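Local coordinates for protein fructuronate-tagaturonate epimerase UxaE from Cohnella laeviribosi in complex with 1 glycerol (Cohnella laeviribosi, PDB 6IL9) that interconverts D-fructuronate and D-tagaturonate by epimerisation, probably with the help of a metal ion held at the mouth of its TIM barrel, at residues Gly159-Lys164 with Glu269-Glu274; Phe176-Leu181 with Ile298-Pro303; Glu166-Ala171 with Glu256-Thr261; Glu246-Met251 with His284-Ser289. All blocks are in the same frame, centred on the assembly; numbering follows the deposited sequence.

From the N terminus, residues 159-164, 166-171, 176-181 and 246-251 open contacts 1, 3, 2 and 4 in turn. Contact 3 closes first, at 256-261, and so lies wholly within the loop of contact 1, which closes at 269-274. Contact 4 closes next, at 284-289, enclosed by contact 2, which ends at 298-303. All the other pairs cross. Contacts 1 and 2 each link barrel strands that have one other strand between them, at the zinc end and towards the opposite end; Glu-269 OE2 to Ser-300 OG joins them. Contacts 3 and 4 pair neighbouring helices of the outer layer, and helix 234-259 serves both, packing against helix 165-173 and helix 281-293.

Contact 1 (Gly159-Lys164 with Glu269-Glu274); sequences GDHLKK and EISIDE. With ZN (zinc ion), chain C.
The imidazole of His-161 and the carboxylate of Glu-274 approach at a slant, their planes 45° apart, with CE1 of His-161 lying 3.3 Å from OE1 of Glu-274. The same ring turns its NE2 to the zinc ion, at 2.4 Å, so the carboxylate lies beside a ring already fixed by a metal bond. Its other nitrogen, ND1, is hydrogen-bonded to Asp-182, which limits rotation of the imidazole further. From the facing segment Asp-273 brings OD2 to within 2.4 Å of zinc; its CG stands between the backbone N and the carbonyl carbon (chi1 65°), a setting that carries the carboxylate towards the metal. Both ligands sit at or just past the C-terminal ends of strands 156-162 and 267-271, the end of a TIM barrel where active sites lie, and His-343 and a water at 2.3 Å from zinc complete the observed site. That water gives Glu-274 OE2 only a weak hydrogen bond. Behind the metal, Ser-271 OG donates to Asp-273 OD1 at 2.7 Å, nearly in line with the C-O bond. An alanine here removes that donor and would probably leave Asp-273 OD1 without its partner and the carboxylate less fixed in its rotation about CB-CG.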
loop_
_atom_site.group_PDB
_atom_site.type_symbol
_atom_site.label_atom_id
_atom_site.label_comp_id
_atom_site.label_asym_id
_atom_site.label_seq_id
_atom_site.Cartn_x
_atom_site.Cartn_y
_atom_site.Cartn_z
ATOM N N GLY A 159 7.583 -2.473 -2.098
ATOM C CA GLY A 159 7.570 -2.241 -3.525
ATOM C C GLY A 159 6.366 -2.958 -4.094
ATOM O O GLY A 159 6.414 -4.162 -4.351
ATOM N N ASP A 160 5.273 -2.227 -4.261
ATOM C CA ASP A 160 3.971 -2.823 -4.501
ATOM C C ASP A 160 3.769 -3.074 -5.988
ATOM O O ASP A 160 4.181 -2.267 -6.822
ATOM C CB ASP A 160 2.887 -1.887 -3.958
ATOM C CG ASP A 160 1.499 -2.469 -4.058
ATOM O OD1 ASP A 160 1.360 -3.710 -4.090
ATOM O OD2 ASP A 160 0.539 -1.672 -4.114
ATOM N N HIS A 161 3.148 -4.211 -6.314
ATOM C CA HIS A 161 2.747 -4.531 -7.687
ATOM C C HIS A 161 3.910 -4.464 -8.669
ATOM O O HIS A 161 3.781 -3.913 -9.767
ATOM C CB HIS A 161 1.642 -3.597 -8.166
ATOM C CG HIS A 161 0.270 -4.097 -7.884
ATOM N ND1 HIS A 161 -0.258 -5.204 -8.512
ATOM C CD2 HIS A 161 -0.691 -3.634 -7.053
ATOM C CE1 HIS A 161 -1.481 -5.413 -8.065
ATOM N NE2 HIS A 161 -1.773 -4.466 -7.191
ATOM N N LEU A 162 5.044 -5.045 -8.281
ATOM C CA LEU A 162 6.197 -5.104 -9.175
ATOM C C LEU A 162 6.030 -6.221 -10.200
ATOM O O LEU A 162 5.584 -7.327 -9.880
ATOM C CB LEU A 162 7.485 -5.322 -8.384
ATOM C CG LEU A 162 7.823 -4.380 -7.223
ATOM C CD1 LEU A 162 9.063 -4.877 -6.510
ATOM C CD2 LEU A 162 8.013 -2.950 -7.689
ATOM N N LYS A 163 6.407 -5.924 -11.445
ATOM C CA LYS A 163 6.288 -6.842 -12.572
ATOM C C LYS A 163 7.595 -7.015 -13.326
ATOM O O LYS A 163 7.878 -8.110 -13.816
ATOM C CB LYS A 163 5.210 -6.345 -13.566
ATOM C CG LYS A 163 3.793 -6.295 -13.007
ATOM C CD LYS A 163 2.806 -5.759 -14.050
ATOM C CE LYS A 163 1.592 -5.103 -13.383
ATOM N NZ LYS A 163 1.227 -3.787 -13.995
ATOM N N LYS A 164 8.390 -5.959 -13.441
ATOM C CA LYS A 164 9.579 -5.968 -14.280
ATOM C C LYS A 164 10.819 -6.124 -13.415
ATOM O O LYS A 164 10.903 -5.551 -12.325
ATOM C CB LYS A 164 9.669 -4.680 -15.102
ATOM C CG LYS A 164 8.481 -4.439 -15.998
ATOM C CD LYS A 164 8.816 -3.434 -17.093
ATOM C CE LYS A 164 7.878 -3.574 -18.287
ATOM N NZ LYS A 164 7.718 -4.989 -18.736
ATOM N N GLU A 269 5.894 -10.990 -1.059
ATOM C CA GLU A 269 4.461 -11.184 -1.242
ATOM C C GLU A 269 4.192 -11.620 -2.671
ATOM O O GLU A 269 4.722 -11.023 -3.612
ATOM C CB GLU A 269 3.668 -9.904 -0.945
ATOM C CG GLU A 269 2.216 -10.028 -1.400
ATOM C CD GLU A 269 1.303 -8.964 -0.831
ATOM O OE1 GLU A 269 0.875 -8.088 -1.609
ATOM O OE2 GLU A 269 0.989 -9.011 0.382
ATOM N N ILE A 270 3.387 -12.661 -2.836
ATOM C CA ILE A 270 2.973 -13.113 -4.157
ATOM C C ILE A 270 1.562 -12.597 -4.397
ATOM O O ILE A 270 0.649 -12.866 -3.610
ATOM C CB ILE A 270 3.054 -14.639 -4.280
ATOM C CG1 ILE A 270 4.524 -15.062 -4.222
ATOM C CG2 ILE A 270 2.414 -15.085 -5.590
ATOM C CD1 ILE A 270 4.728 -16.467 -3.752
ATOM N N SER A 271 1.383 -11.850 -5.480
ATOM C CA SER A 271 0.114 -11.192 -5.764
ATOM C C SER A 271 -0.486 -11.789 -7.026
ATOM O O SER A 271 0.151 -11.799 -8.086
ATOM C CB SER A 271 0.309 -9.679 -5.886
ATOM O OG SER A 271 -0.665 -9.083 -6.726
ATOM N N ILE A 272 -1.700 -12.317 -6.900
ATOM C CA ILE A 272 -2.470 -12.760 -8.053
ATOM C C ILE A 272 -3.888 -12.222 -7.898
ATOM O O ILE A 272 -4.856 -12.864 -8.316
ATOM C CB ILE A 272 -2.446 -14.296 -8.193
ATOM C CG1 ILE A 272 -2.879 -14.972 -6.890
ATOM C CG2 ILE A 272 -1.053 -14.783 -8.597
ATOM C CD1 ILE A 272 -2.853 -16.464 -6.944
ATOM N N ASP A 273 -4.015 -11.029 -7.300
ATOM C CA ASP A 273 -5.326 -10.474 -6.981
ATOM C C ASP A 273 -5.925 -9.659 -8.116
ATOM O O ASP A 273 -7.121 -9.352 -8.067
ATOM C CB ASP A 273 -5.253 -9.602 -5.724
ATOM C CG ASP A 273 -4.400 -8.382 -5.916
ATOM O OD1 ASP A 273 -3.155 -8.508 -5.849
ATOM O OD2 ASP A 273 -4.976 -7.296 -6.131
ATOM N N GLU A 274 -5.136 -9.297 -9.125
ATOM C CA GLU A 274 -5.650 -8.604 -10.304
ATOM C C GLU A 274 -5.849 -9.566 -11.469
ATOM O O GLU A 274 -5.490 -9.272 -12.612
ATOM C CB GLU A 274 -4.727 -7.449 -10.683
ATOM C CG GLU A 274 -4.340 -6.602 -9.479
ATOM C CD GLU A 274 -4.310 -5.113 -9.770
ATOM O OE1 GLU A 274 -3.481 -4.684 -10.600
ATOM O OE2 GLU A 274 -5.109 -4.366 -9.157
HETATM ZN ZN ZN C . -3.219 -5.705 -5.780
HETATM O O HOH W 1 -4.541 -3.823 -5.796
#

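Contact 2 (Phe176-Leu181 with Ile298-Pro303); sequences FTMLTL and IFSMAP
Met-178 reaches across to Phe-299 by a fully stretched side chain, and its atoms close on the ring one after another. CB is still 5.9 Å from CE2 of Phe-299. With CG anti to the backbone N (chi1 177°), the chain runs on towards the other segment, and CG comes to 4.9 Å from that same CE2. SD is the first atom in van der Waals range, 4.1 Å from Phe-299 CE2. Measured to the ring centroid of Phe-299, SD lies at 4.9 Å and 44° off the ring normal, a Met-aromatic contact of oblique geometry. The methyl CE makes the closest approach, 3.7 Å to CE2 of Phe-299, and skirts Ser-300 OG at 4.5 Å; that hydroxyl has its polar partner in Glu-269. The two side chains cross at about a right angle, and the touching is made by SD and CE against the CE2-CD2 side of the ring. Strand 267-271 runs between strands 178-182 and 300-302 in the barrel sheet, and Met-178 passes over it, packing on Glu-269 while Phe-299 packs on Asp-267. The neighbouring Leu-179 points to the other side of the sheet, onto helix 165-173.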
loop_
_atom_site.group_PDB
_atom_site.type_symbol
_atom_site.label_atom_id
_atom_site.label_comp_id
_atom_site.label_asym_id
_atom_site.label_seq_id
_atom_site.Cartn_x
_atom_site.Cartn_y
_atom_site.Cartn_z
ATOM N N PHE A 176 13.919 -1.233 0.073
ATOM C CA PHE A 176 12.596 -1.761 0.377
ATOM C C PHE A 176 12.722 -3.109 1.070
ATOM O O PHE A 176 13.635 -3.893 0.786
ATOM C CB PHE A 176 11.755 -1.864 -0.891
ATOM C CG PHE A 176 11.196 -0.539 -1.319
ATOM C CD1 PHE A 176 11.989 0.363 -2.004
ATOM C CD2 PHE A 176 9.909 -0.168 -0.976
ATOM C CE1 PHE A 176 11.502 1.611 -2.375
ATOM C CE2 PHE A 176 9.398 1.070 -1.354
ATOM C CZ PHE A 176 10.199 1.971 -2.040
ATOM N N THR A 177 11.821 -3.351 2.020
ATOM C CA THR A 177 11.883 -4.531 2.871
ATOM C C THR A 177 10.781 -5.523 2.559
ATOM O O THR A 177 10.827 -6.660 3.044
ATOM C CB THR A 177 11.810 -4.123 4.345
ATOM O OG1 THR A 177 10.658 -3.292 4.562
ATOM C CG2 THR A 177 13.056 -3.354 4.725
ATOM N N MET A 178 9.806 -5.119 1.762
ATOM C CA MET A 178 8.721 -5.963 1.304
ATOM C C MET A 178 8.677 -5.837 -0.206
ATOM O O MET A 178 8.759 -4.725 -0.731
ATOM C CB MET A 178 7.398 -5.520 1.946
ATOM C CG MET A 178 6.169 -6.276 1.493
ATOM S SD MET A 178 4.715 -5.913 2.527
ATOM C CE MET A 178 3.512 -6.884 1.617
ATOM N N LEU A 179 8.608 -6.962 -0.909
ATOM C CA LEU A 179 8.548 -6.954 -2.367
ATOM C C LEU A 179 7.303 -7.704 -2.808
ATOM O O LEU A 179 7.164 -8.896 -2.524
ATOM C CB LEU A 179 9.805 -7.583 -2.982
ATOM C CG LEU A 179 11.061 -6.723 -3.045
ATOM C CD1 LEU A 179 11.993 -7.223 -4.140
ATOM C CD2 LEU A 179 10.714 -5.276 -3.279
ATOM N N THR A 180 6.398 -7.007 -3.496
ATOM C CA THR A 180 5.156 -7.588 -3.984
ATOM C C THR A 180 5.317 -7.952 -5.452
ATOM O O THR A 180 5.493 -7.067 -6.292
ATOM C CB THR A 180 3.997 -6.602 -3.814
ATOM O OG1 THR A 180 3.813 -6.342 -2.415
ATOM C CG2 THR A 180 2.707 -7.154 -4.409
ATOM N N LEU A 181 5.244 -9.240 -5.759
ATOM C CA LEU A 181 5.387 -9.724 -7.132
ATOM C C LEU A 181 4.007 -9.900 -7.749
ATOM O O LEU A 181 3.266 -10.827 -7.394
ATOM C CB LEU A 181 6.166 -11.039 -7.185
ATOM C CG LEU A 181 6.489 -11.494 -8.618
ATOM C CD1 LEU A 181 7.423 -10.487 -9.259
ATOM C CD2 LEU A 181 7.122 -12.886 -8.615
ATOM N N ILE A 298 7.872 -17.414 1.590
ATOM C CA ILE A 298 6.732 -16.551 1.283
ATOM C C ILE A 298 6.330 -15.795 2.541
ATOM O O ILE A 298 6.126 -16.407 3.593
ATOM C CB ILE A 298 5.553 -17.386 0.752
ATOM C CG1 ILE A 298 6.016 -18.262 -0.425
ATOM C CG2 ILE A 298 4.376 -16.490 0.390
ATOM C CD1 ILE A 298 4.969 -19.272 -0.895
ATOM N N PHE A 299 6.183 -14.465 2.428
ATOM C CA PHE A 299 5.611 -13.660 3.505
ATOM C C PHE A 299 4.093 -13.698 3.442
ATOM O O PHE A 299 3.421 -13.943 4.455
ATOM C CB PHE A 299 6.143 -12.218 3.401
ATOM C CG PHE A 299 5.382 -11.184 4.210
ATOM C CD1 PHE A 299 5.698 -10.944 5.543
ATOM C CD2 PHE A 299 4.409 -10.391 3.603
ATOM C CE1 PHE A 299 5.025 -9.948 6.267
ATOM C CE2 PHE A 299 3.727 -9.421 4.318
ATOM C CZ PHE A 299 4.036 -9.195 5.650
ATOM N N SER A 300 3.537 -13.514 2.245
ATOM C CA SER A 300 2.091 -13.451 2.106
ATOM C C SER A 300 1.690 -13.840 0.694
ATOM O O SER A 300 2.499 -13.806 -0.240
ATOM C CB SER A 300 1.567 -12.048 2.450
ATOM O OG SER A 300 2.066 -11.117 1.508
ATOM N N MET A 301 0.427 -14.236 0.564
ATOM C CA MET A 301 -0.200 -14.561 -0.709
ATOM C C MET A 301 -1.451 -13.712 -0.832
ATOM O O MET A 301 -2.258 -13.666 0.100
ATOM C CB MET A 301 -0.568 -16.044 -0.778
ATOM C CG MET A 301 -1.245 -16.462 -2.061
ATOM S SD MET A 301 -0.025 -17.094 -3.227
ATOM C CE MET A 301 0.713 -18.433 -2.202
ATOM N N ALA A 302 -1.606 -13.037 -1.967
ATOM C CA ALA A 302 -2.785 -12.205 -2.193
ATOM C C ALA A 302 -3.622 -12.858 -3.276
ATOM O O ALA A 302 -3.359 -12.652 -4.467
ATOM C CB ALA A 302 -2.393 -10.782 -2.605
ATOM N N PRO A 303 -4.604 -13.681 -2.928
ATOM C CA PRO A 303 -5.457 -14.279 -3.955
ATOM C C PRO A 303 -6.499 -13.276 -4.429
ATOM O O PRO A 303 -6.663 -12.194 -3.869
ATOM C CB PRO A 303 -6.102 -15.464 -3.241
ATOM C CG PRO A 303 -6.142 -15.039 -1.800
ATOM C CD PRO A 303 -4.973 -14.131 -1.571
#

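Contact 3 (Glu166-Ala171 with Glu256-Thr261); sequences EDIRMA and EKYIQT
Tyr-258 OH is held by two groups: Arg-169 NH1 donates to it at 3.0 Å, and Glu-165 OE2 is its second hydrogen-bond partner. The arginine bond is bent, with an N-H...O angle of 140°, yet the hydroxyl lies only 7° out of the guanidinium plane, at the edge of the group. A bend at chi3 folds the arginine back, so that the CA of Glu-166 lies over one guanidinium face, toward its rim. Its aliphatic part rests against the phenol, CG of Arg-169 standing 3.4 Å from CE1 of Tyr-258. Nearer the root of the ring, Ile-168 CG2 meets CG of Tyr-258 at 3.9 Å, the two side chains crossing at about a right angle. Lys-257 CG, from the same helix, lies over one face of the ring, 3.8 Å above its centre; the amine of that lysine forms a salt bridge with Glu-165. A phenylalanine in place of Tyr-258 lacks the hydroxyl and would probably leave Arg-169 NH1 and Glu-165 OE2 without their shared partner. Helices 165-173 and 234-259 stand before and after strand 178-182 in the chain, and Ile-168 packs on its Leu-179 and Leu-181: neighbouring helices on the outside of a TIM barrel.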
loop_
_atom_site.group_PDB
_atom_site.type_symbol
_atom_site.label_atom_id
_atom_site.label_comp_id
_atom_site.label_asym_id
_atom_site.label_seq_id
_atom_site.Cartn_x
_atom_site.Cartn_y
_atom_site.Cartn_z
ATOM N N GLU A 166 13.748 -4.918 -13.686
ATOM C CA GLU A 166 14.413 -3.649 -13.404
ATOM C C GLU A 166 13.819 -2.977 -12.173
ATOM O O GLU A 166 14.550 -2.408 -11.353
ATOM C CB GLU A 166 14.314 -2.724 -14.619
ATOM C CG GLU A 166 15.490 -1.778 -14.776
ATOM C CD GLU A 166 15.099 -0.428 -15.363
ATOM O OE1 GLU A 166 15.871 0.544 -15.191
ATOM O OE2 GLU A 166 14.025 -0.340 -16.001
ATOM N N ASP A 167 12.495 -3.042 -12.027
ATOM C CA ASP A 167 11.819 -2.440 -10.885
ATOM C C ASP A 167 12.078 -3.214 -9.598
ATOM O O ASP A 167 12.211 -2.607 -8.528
ATOM C CB ASP A 167 10.316 -2.351 -11.169
ATOM C CG ASP A 167 9.988 -1.365 -12.283
ATOM O OD1 ASP A 167 10.752 -0.390 -12.452
ATOM O OD2 ASP A 167 8.975 -1.557 -12.984
ATOM N N ILE A 168 12.178 -4.540 -9.685
ATOM C CA ILE A 168 12.548 -5.347 -8.523
ATOM C C ILE A 168 13.966 -5.010 -8.066
ATOM O O ILE A 168 14.239 -4.869 -6.866
ATOM C CB ILE A 168 12.403 -6.841 -8.860
ATOM C CG1 ILE A 168 10.935 -7.159 -9.159
ATOM C CG2 ILE A 168 12.954 -7.703 -7.751
ATOM C CD1 ILE A 168 10.738 -8.504 -9.834
ATOM N N ARG A 169 14.895 -4.894 -9.021
ATOM C CA ARG A 169 16.259 -4.497 -8.680
ATOM C C ARG A 169 16.288 -3.122 -8.032
ATOM O O ARG A 169 17.017 -2.905 -7.057
ATOM C CB ARG A 169 17.140 -4.498 -9.931
ATOM C CG ARG A 169 17.440 -5.872 -10.487
ATOM C CD ARG A 169 18.636 -5.835 -11.445
ATOM N NE ARG A 169 18.378 -5.005 -12.618
ATOM C CZ ARG A 169 17.763 -5.425 -13.722
ATOM N NH1 ARG A 169 17.328 -6.676 -13.818
ATOM N NH2 ARG A 169 17.580 -4.589 -14.736
ATOM N N MET A 170 15.515 -2.178 -8.575
ATOM C CA MET A 170 15.465 -0.830 -8.018
ATOM C C MET A 170 14.945 -0.856 -6.588
ATOM O O MET A 170 15.544 -0.261 -5.687
ATOM C CB MET A 170 14.593 0.066 -8.898
ATOM C CG MET A 170 14.291 1.451 -8.315
ATOM S SD MET A 170 13.201 2.458 -9.370
ATOM C CE MET A 170 11.688 1.489 -9.399
ATOM N N ALA A 171 13.830 -1.556 -6.365
ATOM C CA ALA A 171 13.271 -1.655 -5.023
ATOM C C ALA A 171 14.298 -2.191 -4.034
ATOM O O ALA A 171 14.446 -1.665 -2.927
ATOM C CB ALA A 171 12.025 -2.546 -5.044
ATOM N N GLU A 256 14.525 -16.964 -6.602
ATOM C CA GLU A 256 15.903 -17.434 -6.620
ATOM C C GLU A 256 16.856 -16.370 -7.150
ATOM O O GLU A 256 17.987 -16.267 -6.665
ATOM C CB GLU A 256 16.005 -18.721 -7.443
ATOM C CG GLU A 256 15.289 -19.887 -6.790
ATOM C CD GLU A 256 15.231 -21.139 -7.662
ATOM O OE1 GLU A 256 15.561 -21.073 -8.867
ATOM O OE2 GLU A 256 14.849 -22.203 -7.128
ATOM N N LYS A 257 16.417 -15.559 -8.114
ATOM C CA LYS A 257 17.313 -14.571 -8.715
ATOM C C LYS A 257 17.532 -13.371 -7.799
ATOM O O LYS A 257 18.653 -12.852 -7.717
ATOM C CB LYS A 257 16.767 -14.113 -10.070
ATOM C CG LYS A 257 17.781 -13.320 -10.914
ATOM C CD LYS A 257 17.305 -13.088 -12.347
ATOM C CE LYS A 257 18.311 -12.236 -13.138
ATOM N NZ LYS A 257 17.858 -12.010 -14.549
ATOM N N TYR A 258 16.488 -12.926 -7.088
ATOM C CA TYR A 258 16.500 -11.624 -6.423
ATOM C C TYR A 258 16.238 -11.659 -4.921
ATOM O O TYR A 258 16.798 -10.831 -4.198
ATOM C CB TYR A 258 15.457 -10.699 -7.065
ATOM C CG TYR A 258 15.805 -10.307 -8.481
ATOM C CD1 TYR A 258 16.937 -9.548 -8.749
ATOM C CD2 TYR A 258 15.008 -10.701 -9.544
ATOM C CE1 TYR A 258 17.266 -9.193 -10.035
ATOM C CE2 TYR A 258 15.321 -10.344 -10.840
ATOM C CZ TYR A 258 16.456 -9.591 -11.078
ATOM O OH TYR A 258 16.765 -9.238 -12.371
ATOM N N ILE A 259 15.393 -12.555 -4.432
ATOM C CA ILE A 259 15.033 -12.534 -3.009
ATOM C C ILE A 259 16.041 -13.304 -2.171
ATOM O O ILE A 259 16.588 -12.776 -1.200
ATOM C CB ILE A 259 13.606 -13.090 -2.819
ATOM C CG1 ILE A 259 12.633 -12.429 -3.803
ATOM C CG2 ILE A 259 13.143 -12.933 -1.363
ATOM C CD1 ILE A 259 12.463 -10.929 -3.595
ATOM N N GLN A 260 16.271 -14.569 -2.536
ATOM C CA GLN A 260 17.269 -15.403 -1.880
ATOM C C GLN A 260 18.622 -14.707 -1.822
ATOM O O GLN A 260 19.360 -14.842 -0.839
ATOM C CB GLN A 260 17.374 -16.717 -2.652
ATOM C CG GLN A 260 18.105 -17.865 -1.998
ATOM C CD GLN A 260 17.694 -19.191 -2.624
ATOM O OE1 GLN A 260 17.390 -20.156 -1.928
ATOM N NE2 GLN A 260 17.661 -19.230 -3.953
ATOM N N THR A 261 18.953 -13.947 -2.864
ATOM C CA THR A 261 20.256 -13.315 -3.025
ATOM C C THR A 261 20.342 -11.916 -2.419
ATOM O O THR A 261 21.371 -11.253 -2.586
ATOM C CB THR A 261 20.599 -13.226 -4.513
ATOM O OG1 THR A 261 19.563 -12.496 -5.196
ATOM C CG2 THR A 261 20.708 -14.619 -5.117
#

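Contact 4 (Glu246-Met251 with His284-Ser289); sequences EAIQFM and HFLVAS
Ile-248 and Met-251 meet Leu-286 and Val-287 through aliphatic carbons and one sulfur, and no flat group takes part. The rings of these segments turn to other neighbours: Phe-285 meets Phe-223 with their planes at about 45°, His-284 lies against His-329, and Phe-250 packs on Gln-186. This is helix-on-helix packing in the outer layer of the TIM barrel, as the topology shows: helices 234-259 and 281-293 stand before and after strand 267-271 in the chain, and that strand belongs to the closed, parallel eight-stranded sheet. The axes of the two short segments run in the same general direction, 34° apart, and approach to 10.5 Å. The gap is bridged by Ile-248, Met-251, Leu-286 and Val-287. The backbones come closest at Ile-248 and Val-287, whose CA atoms are 6.5 Å apart. Ile-248 carries CG1 anti to the carbonyl carbon (chi1 -67°), and its terminal CD1 thereby extends into the seam. There CD1 of Ile-248 touches CD2 of Leu-286 at 4.0 Å, the two side chains crossing at about a right angle, and also comes 4.1 Å from the backbone CA of Val-287. The two branches of Val-287 divide the work: CG2 faces CD1 of Ile-248 at 4.1 Å, whereas CG1 is given to the methionine. Tyr-214 of helix 208-218 touches both Ile-248 and Leu-286. Met-251, extended beyond CG, sends its methyl on to Ile-270 of the barrel strand, and on the way its SD passes 4.0 Å from CG1 of Val-287, with CE 4.1 Å from that same CG1.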
loop_
_atom_site.group_PDB
_atom_site.type_symbol
_atom_site.label_atom_id
_atom_site.label_comp_id
_atom_site.label_asym_id
_atom_site.label_seq_id
_atom_site.Cartn_x
_atom_site.Cartn_y
_atom_site.Cartn_z
ATOM N N GLU A 246 2.841 -21.340 -15.404
ATOM C CA GLU A 246 3.783 -20.315 -15.838
ATOM C C GLU A 246 3.987 -19.265 -14.750
ATOM O O GLU A 246 5.100 -18.761 -14.563
ATOM C CB GLU A 246 3.298 -19.673 -17.139
ATOM C CG GLU A 246 4.244 -18.627 -17.694
ATOM C CD GLU A 246 3.740 -18.015 -18.993
ATOM O OE1 GLU A 246 2.900 -18.655 -19.670
ATOM O OE2 GLU A 246 4.190 -16.898 -19.339
ATOM N N ALA A 247 2.923 -18.937 -14.013
ATOM C CA ALA A 247 3.060 -17.991 -12.913
ATOM C C ALA A 247 3.915 -18.568 -11.791
ATOM O O ALA A 247 4.723 -17.853 -11.193
ATOM C CB ALA A 247 1.681 -17.587 -12.391
ATOM N N ILE A 248 3.736 -19.855 -11.488
ATOM C CA ILE A 248 4.549 -20.514 -10.465
ATOM C C ILE A 248 6.018 -20.475 -10.854
ATOM O O ILE A 248 6.892 -20.170 -10.034
ATOM C CB ILE A 248 4.067 -21.959 -10.260
ATOM C CG1 ILE A 248 2.663 -21.966 -9.647
ATOM C CG2 ILE A 248 5.063 -22.763 -9.392
ATOM C CD1 ILE A 248 1.992 -23.333 -9.723
ATOM N N GLN A 249 6.312 -20.795 -12.116
ATOM C CA GLN A 249 7.697 -20.760 -12.576
ATOM C C GLN A 249 8.282 -19.368 -12.426
ATOM O O GLN A 249 9.462 -19.214 -12.084
ATOM C CB GLN A 249 7.775 -21.222 -14.028
ATOM C CG GLN A 249 7.411 -22.661 -14.214
ATOM C CD GLN A 249 8.334 -23.578 -13.452
ATOM O OE1 GLN A 249 7.890 -24.388 -12.630
ATOM N NE2 GLN A 249 9.633 -23.453 -13.710
ATOM N N PHE A 250 7.462 -18.346 -12.668
ATOM C CA PHE A 250 7.903 -16.961 -12.555
ATOM C C PHE A 250 8.171 -16.594 -11.101
ATOM O O PHE A 250 9.155 -15.911 -10.802
ATOM C CB PHE A 250 6.846 -16.041 -13.177
ATOM C CG PHE A 250 7.186 -14.573 -13.115
ATOM C CD1 PHE A 250 8.325 -14.077 -13.738
ATOM C CD2 PHE A 250 6.345 -13.688 -12.457
ATOM C CE1 PHE A 250 8.632 -12.725 -13.689
ATOM C CE2 PHE A 250 6.644 -12.332 -12.398
ATOM C CZ PHE A 250 7.793 -11.851 -13.010
ATOM N N MET A 251 7.304 -17.044 -10.188
ATOM C CA MET A 251 7.538 -16.850 -8.760
ATOM C C MET A 251 8.885 -17.431 -8.342
ATOM O O MET A 251 9.684 -16.772 -7.665
ATOM C CB MET A 251 6.407 -17.503 -7.949
ATOM C CG MET A 251 5.006 -16.919 -8.142
ATOM S SD MET A 251 3.653 -18.021 -7.571
ATOM C CE MET A 251 2.298 -17.299 -8.492
ATOM N N HIS A 284 -5.172 -22.307 -4.972
ATOM C CA HIS A 284 -4.275 -21.707 -3.986
ATOM C C HIS A 284 -3.397 -22.769 -3.329
ATOM O O HIS A 284 -2.174 -22.601 -3.213
ATOM C CB HIS A 284 -5.146 -20.959 -2.967
ATOM C CG HIS A 284 -4.406 -20.384 -1.798
ATOM N ND1 HIS A 284 -5.069 -19.868 -0.705
ATOM C CD2 HIS A 284 -3.086 -20.228 -1.545
ATOM C CE1 HIS A 284 -4.188 -19.417 0.170
ATOM N NE2 HIS A 284 -2.977 -19.629 -0.311
ATOM N N PHE A 285 -4.001 -23.883 -2.909
ATOM C CA PHE A 285 -3.228 -24.975 -2.327
ATOM C C PHE A 285 -2.139 -25.455 -3.281
ATOM O O PHE A 285 -0.993 -25.675 -2.875
ATOM C CB PHE A 285 -4.147 -26.139 -1.953
ATOM C CG PHE A 285 -3.419 -27.296 -1.330
ATOM C CD1 PHE A 285 -3.128 -27.301 0.032
ATOM C CD2 PHE A 285 -3.003 -28.374 -2.098
ATOM C CE1 PHE A 285 -2.451 -28.358 0.610
ATOM C CE2 PHE A 285 -2.322 -29.423 -1.530
ATOM C CZ PHE A 285 -2.041 -29.420 -0.166
ATOM N N LEU A 286 -2.489 -25.663 -4.553
ATOM C CA LEU A 286 -1.501 -26.180 -5.499
ATOM C C LEU A 286 -0.349 -25.195 -5.690
ATOM O O LEU A 286 0.824 -25.592 -5.684
ATOM C CB LEU A 286 -2.173 -26.487 -6.838
ATOM C CG LEU A 286 -1.256 -27.031 -7.942
ATOM C CD1 LEU A 286 -1.955 -28.169 -8.684
ATOM C CD2 LEU A 286 -0.894 -25.931 -8.915
ATOM N N VAL A 287 -0.665 -23.911 -5.852
ATOM C CA VAL A 287 0.377 -22.903 -6.028
ATOM C C VAL A 287 1.310 -22.904 -4.825
ATOM O O VAL A 287 2.535 -22.988 -4.967
ATOM C CB VAL A 287 -0.251 -21.516 -6.256
ATOM C CG1 VAL A 287 0.828 -20.414 -6.190
ATOM C CG2 VAL A 287 -1.006 -21.478 -7.586
ATOM N N ALA A 288 0.736 -22.852 -3.619
ATOM C CA ALA A 288 1.555 -22.802 -2.410
ATOM C C ALA A 288 2.383 -24.067 -2.258
ATOM O O ALA A 288 3.577 -24.006 -1.951
ATOM C CB ALA A 288 0.665 -22.596 -1.178
ATOM N N SER A 289 1.770 -25.227 -2.505
ATOM C CA SER A 289 2.486 -26.484 -2.355
ATOM C C SER A 289 3.687 -26.542 -3.288
ATOM O O SER A 289 4.758 -27.025 -2.907
ATOM C CB SER A 289 1.541 -27.653 -2.628
ATOM O OG SER A 289 2.166 -28.878 -2.330
#